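PDB 7CN3: 2,5-dihydroxypyridine 5,6-dioxygenase from Pseudomonas putida KT2440, which catalyses the iron(II)-dependent dioxygenolytic cleavage of the 2,5-dihydroxypyridine ring between carbons 5 and 6, yielding N-formylmaleamate in aerobic nicotinate degradation. Local coordinates for residues P173-Y178 with F196-E201. Residues are numbered along the deposited sequence; the frame is centred on the assembly and turned at random.
Sequences PAVTEY and FTWPNE. With G6C (5-oxidanyl-1H-pyridin-2-one), chain M.
Val175 and Phe196 form an antiparallel hydrogen-bonded pair, joining strand 175-177, outermost in its sheet within the chain, to strand 194-197. Val175 N donates to Phe196 O at 2.7 Å and an almost straight 176°, and Phe196 N returns a bond to Val175 O at 2.9 Å. At Pro173 a side chain takes over: Thr197 OG1 donates to Pro173 O at 2.8 Å from well above the carbonyl plane. On the face shared by Val175 and Phe196, the valine branches divide their work. CB lies 3.5 Å from Phe196 CE1, with CG1 beside CE1 and CZ, while CG2 meets the edge of the Trp198 indole, 3.5 Å from CZ3. Phe196 takes up the cramped rotamer with CG between N and the carbonyl carbon (chi1 46°), which folds its ring back over Val175 O. Glu177, extended beyond CG, brings OE2 to the rim of that ring, 3.3 Å from CE2 and close to the ring plane, with its carboxylate turned nearly perpendicular. The same OE2 accepts the N-H of the bound 5-oxidanyl-1H-pyridin-2-one from NE1, the pyridone nitrogen, at 3.0 Å; His189 and His105 also hydrogen-bond to this ligand. Phe196 and Trp198 both meet His265, a predicted iron ligand. The contact thus links sheet pairing to the substrate pocket: the CE2-CZ edge of Phe196 faces the carboxylate oxygen that accepts the ligand N-H, an approach that is probably electrostatically favourable, since the ring's C-H edge is weakly positive.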
ATOM      1  N   PRO C 173      -9.516 -40.538  21.027  1.00 33.22           N
ATOM      2  CA  PRO C 173      -8.156 -40.821  20.565  1.00 37.63           C
ATOM      3  C   PRO C 173      -7.170 -39.774  21.065  1.00 44.14           C
ATOM      4  O   PRO C 173      -7.533 -38.722  21.592  1.00 46.50           O
ATOM      5  CB  PRO C 173      -8.285 -40.760  19.038  1.00 41.81           C
ATOM      6  CG  PRO C 173      -9.405 -39.784  18.817  1.00 43.41           C
ATOM      7  CD  PRO C 173     -10.377 -40.045  19.935  1.00 39.53           C
ATOM      8  N   ALA C 174      -5.898 -40.096  20.888  1.00 32.28           N
ATOM      9  CA  ALA C 174      -4.828 -39.174  21.197  1.00 33.08           C
ATOM     10  C   ALA C 174      -4.521 -38.324  19.969  1.00 32.65           C
ATOM     11  O   ALA C 174      -4.567 -38.808  18.838  1.00 42.45           O
ATOM     12  CB  ALA C 174      -3.593 -39.945  21.661  1.00 31.89           C
ATOM     13  N   VAL C 175      -4.250 -37.042  20.197  1.00 31.82           N
ATOM     14  CA  VAL C 175      -3.930 -36.089  19.142  1.00 22.76           C
ATOM     15  C   VAL C 175      -2.537 -35.542  19.409  1.00 27.97           C
ATOM     16  O   VAL C 175      -2.228 -35.163  20.544  1.00 32.84           O
ATOM     17  CB  VAL C 175      -4.965 -34.950  19.068  1.00 28.60           C
ATOM     18  CG1 VAL C 175      -4.616 -33.983  17.939  1.00 28.33           C
ATOM     19  CG2 VAL C 175      -6.367 -35.523  18.865  1.00 30.84           C
ATOM     20  N   THR C 176      -1.695 -35.530  18.371  1.00 29.21           N
ATOM     21  CA  THR C 176      -0.322 -35.051  18.452  1.00 21.74           C
ATOM     22  C   THR C 176      -0.169 -33.782  17.631  1.00 20.96           C
ATOM     23  O   THR C 176      -0.889 -33.567  16.658  1.00 31.03           O
ATOM     24  CB  THR C 176       0.682 -36.082  17.926  1.00 33.93           C
ATOM     25  OG1 THR C 176       0.426 -36.321  16.537  1.00 25.67           O
ATOM     26  CG2 THR C 176       0.627 -37.416  18.730  1.00 30.39           C
ATOM     27  N   GLU C 177       0.800 -32.958  18.021  1.00 23.17           N
ATOM     28  CA  GLU C 177       1.155 -31.748  17.285  1.00 24.65           C
ATOM     29  C   GLU C 177       2.668 -31.630  17.348  1.00 22.72           C
ATOM     30  O   GLU C 177       3.224 -31.336  18.411  1.00 29.18           O
ATOM     31  CB  GLU C 177       0.479 -30.493  17.869  1.00 19.74           C
ATOM     32  CG  GLU C 177      -1.045 -30.466  17.707  1.00 22.85           C
ATOM     33  CD  GLU C 177      -1.652 -29.148  18.167  1.00 25.08           C
ATOM     34  OE1 GLU C 177      -0.926 -28.150  18.174  1.00 28.08           O
ATOM     35  OE2 GLU C 177      -2.845 -29.110  18.528  1.00 28.51           O
ATOM     36  N   TYR C 178       3.335 -31.886  16.224  1.00 24.30           N
ATOM     37  CA  TYR C 178       4.780 -31.748  16.152  1.00 21.04           C
ATOM     38  C   TYR C 178       5.208 -30.712  15.118  1.00 20.05           C
ATOM     39  O   TYR C 178       6.408 -30.554  14.878  1.00 23.85           O
ATOM     40  CB  TYR C 178       5.447 -33.104  15.882  1.00 25.63           C
ATOM     41  CG  TYR C 178       4.797 -33.964  14.812  1.00 32.03           C
ATOM     42  CD1 TYR C 178       4.977 -33.682  13.467  1.00 29.89           C
ATOM     43  CD2 TYR C 178       4.031 -35.066  15.152  1.00 35.36           C
ATOM     44  CE1 TYR C 178       4.412 -34.466  12.485  1.00 27.44           C
ATOM     45  CE2 TYR C 178       3.451 -35.868  14.177  1.00 34.18           C
ATOM     46  CZ  TYR C 178       3.641 -35.563  12.842  1.00 33.07           C
ATOM     47  OH  TYR C 178       3.068 -36.352  11.861  1.00 31.67           O
ATOM     48  N   PHE C 196      -2.282 -34.426  23.312  1.00 25.72           N
ATOM     49  CA  PHE C 196      -3.410 -34.431  24.244  1.00 30.42           C
ATOM     50  C   PHE C 196      -4.438 -35.466  23.809  1.00 30.74           C
ATOM     51  O   PHE C 196      -4.351 -36.041  22.724  1.00 27.34           O
ATOM     52  CB  PHE C 196      -4.059 -33.045  24.329  1.00 25.93           C
ATOM     53  CG  PHE C 196      -4.288 -32.423  22.981  1.00 24.04           C
ATOM     54  CD1 PHE C 196      -5.451 -32.690  22.272  1.00 27.35           C
ATOM     55  CD2 PHE C 196      -3.325 -31.604  22.403  1.00 27.55           C
ATOM     56  CE1 PHE C 196      -5.662 -32.128  21.015  1.00 27.93           C
ATOM     57  CE2 PHE C 196      -3.533 -31.039  21.162  1.00 34.95           C
ATOM     58  CZ  PHE C 196      -4.707 -31.313  20.461  1.00 27.81           C
ATOM     59  N   THR C 197      -5.398 -35.713  24.698  1.00 33.57           N
ATOM     60  CA  THR C 197      -6.614 -36.453  24.400  1.00 27.86           C
ATOM     61  C   THR C 197      -7.756 -35.763  25.151  1.00 26.49           C
ATOM     62  O   THR C 197      -7.583 -34.674  25.700  1.00 27.23           O
ATOM     63  CB  THR C 197      -6.466 -37.943  24.762  1.00 28.85           C
ATOM     64  OG1 THR C 197      -7.639 -38.663  24.347  1.00 33.23           O
ATOM     65  CG2 THR C 197      -6.298 -38.127  26.251  1.00 29.02           C
ATOM     66  N   TRP C 198      -8.929 -36.403  25.193  1.00 32.88           N
ATOM     67  CA  TRP C 198     -10.091 -35.936  25.940  1.00 33.91           C
ATOM     68  C   TRP C 198     -10.474 -36.982  26.972  1.00 32.56           C
ATOM     69  O   TRP C 198     -10.280 -38.170  26.733  1.00 33.42           O
ATOM     70  CB  TRP C 198     -11.306 -35.679  25.027  1.00 35.50           C
ATOM     71  CG  TRP C 198     -11.179 -34.468  24.178  1.00 30.61           C
ATOM     72  CD1 TRP C 198     -11.841 -33.279  24.335  1.00 29.70           C
ATOM     73  CD2 TRP C 198     -10.331 -34.305  23.036  1.00 38.96           C
ATOM     74  NE1 TRP C 198     -11.465 -32.398  23.357  1.00 26.04           N
ATOM     75  CE2 TRP C 198     -10.537 -33.003  22.546  1.00 37.79           C
ATOM     76  CE3 TRP C 198      -9.431 -35.142  22.370  1.00 51.21           C
ATOM     77  CZ2 TRP C 198      -9.863 -32.511  21.426  1.00 47.29           C
ATOM     78  CZ3 TRP C 198      -8.769 -34.654  21.262  1.00 55.56           C
ATOM     79  CH2 TRP C 198      -8.986 -33.349  20.800  1.00 45.21           C
ATOM     80  N   PRO C 199     -11.009 -36.576  28.125  1.00 32.21           N
ATOM     81  CA  PRO C 199     -11.523 -37.556  29.092  1.00 32.98           C
ATOM     82  C   PRO C 199     -12.819 -38.186  28.605  1.00 28.95           C
ATOM     83  O   PRO C 199     -13.560 -37.603  27.814  1.00 38.14           O
ATOM     84  CB  PRO C 199     -11.774 -36.717  30.347  1.00 26.29           C
ATOM     85  CG  PRO C 199     -12.189 -35.365  29.747  1.00 27.00           C
ATOM     86  CD  PRO C 199     -11.263 -35.190  28.556  1.00 24.93           C
ATOM     87  N   ASN C 200     -13.098 -39.393  29.112  1.00 32.35           N
ATOM     88  CA  ASN C 200     -14.393 -40.015  28.855  1.00 38.86           C
ATOM     89  C   ASN C 200     -15.511 -39.065  29.275  1.00 49.43           C
ATOM     90  O   ASN C 200     -15.361 -38.272  30.212  1.00 45.63           O
ATOM     91  CB  ASN C 200     -14.529 -41.347  29.605  1.00 30.12           C
ATOM     92  CG  ASN C 200     -13.508 -42.394  29.160  1.00 33.67           C
ATOM     93  OD1 ASN C 200     -12.815 -42.232  28.156  1.00 31.91           O
ATOM     94  ND2 ASN C 200     -13.403 -43.464  29.926  1.00 37.10           N
ATOM     95  N   GLU C 201     -16.642 -39.149  28.574  1.00 51.47           N
ATOM     96  CA  GLU C 201     -17.729 -38.203  28.794  1.00 46.64           C
ATOM     97  C   GLU C 201     -18.203 -38.235  30.241  1.00 39.93           C
ATOM     98  O   GLU C 201     -18.307 -39.294  30.866  1.00 42.59           O
ATOM     99  CB  GLU C 201     -18.905 -38.496  27.850  1.00 44.88           C
ATOM    100  CG  GLU C 201     -18.765 -37.875  26.456  1.00 43.54           C
ATOM    101  CD  GLU C 201     -18.527 -36.367  26.466  1.00 57.67           C
ATOM    102  OE1 GLU C 201     -19.415 -35.623  26.944  1.00 68.28           O
ATOM    103  OE2 GLU C 201     -17.462 -35.920  25.977  1.00 57.99           O
TER
HETATM  104  OB  G6C M 502      -6.729 -25.095  21.138  1.00 48.26           O
HETATM  105  CG  G6C M 502      -5.567 -25.183  20.432  1.00 46.80           C
HETATM  106  CD1 G6C M 502      -4.934 -26.421  20.378  1.00 47.67           C
HETATM  107  CD2 G6C M 502      -5.036 -24.064  19.798  1.00 43.83           C
HETATM  108  NE1 G6C M 502      -3.797 -26.538  19.693  1.00 46.30           N
HETATM  109  CE2 G6C M 502      -3.849 -24.213  19.099  1.00 37.48           C
HETATM  110  CZ  G6C M 502      -3.251 -25.474  19.060  1.00 32.65           C
HETATM  111  OH  G6C M 502      -2.096 -25.664  18.368  1.00 29.06           O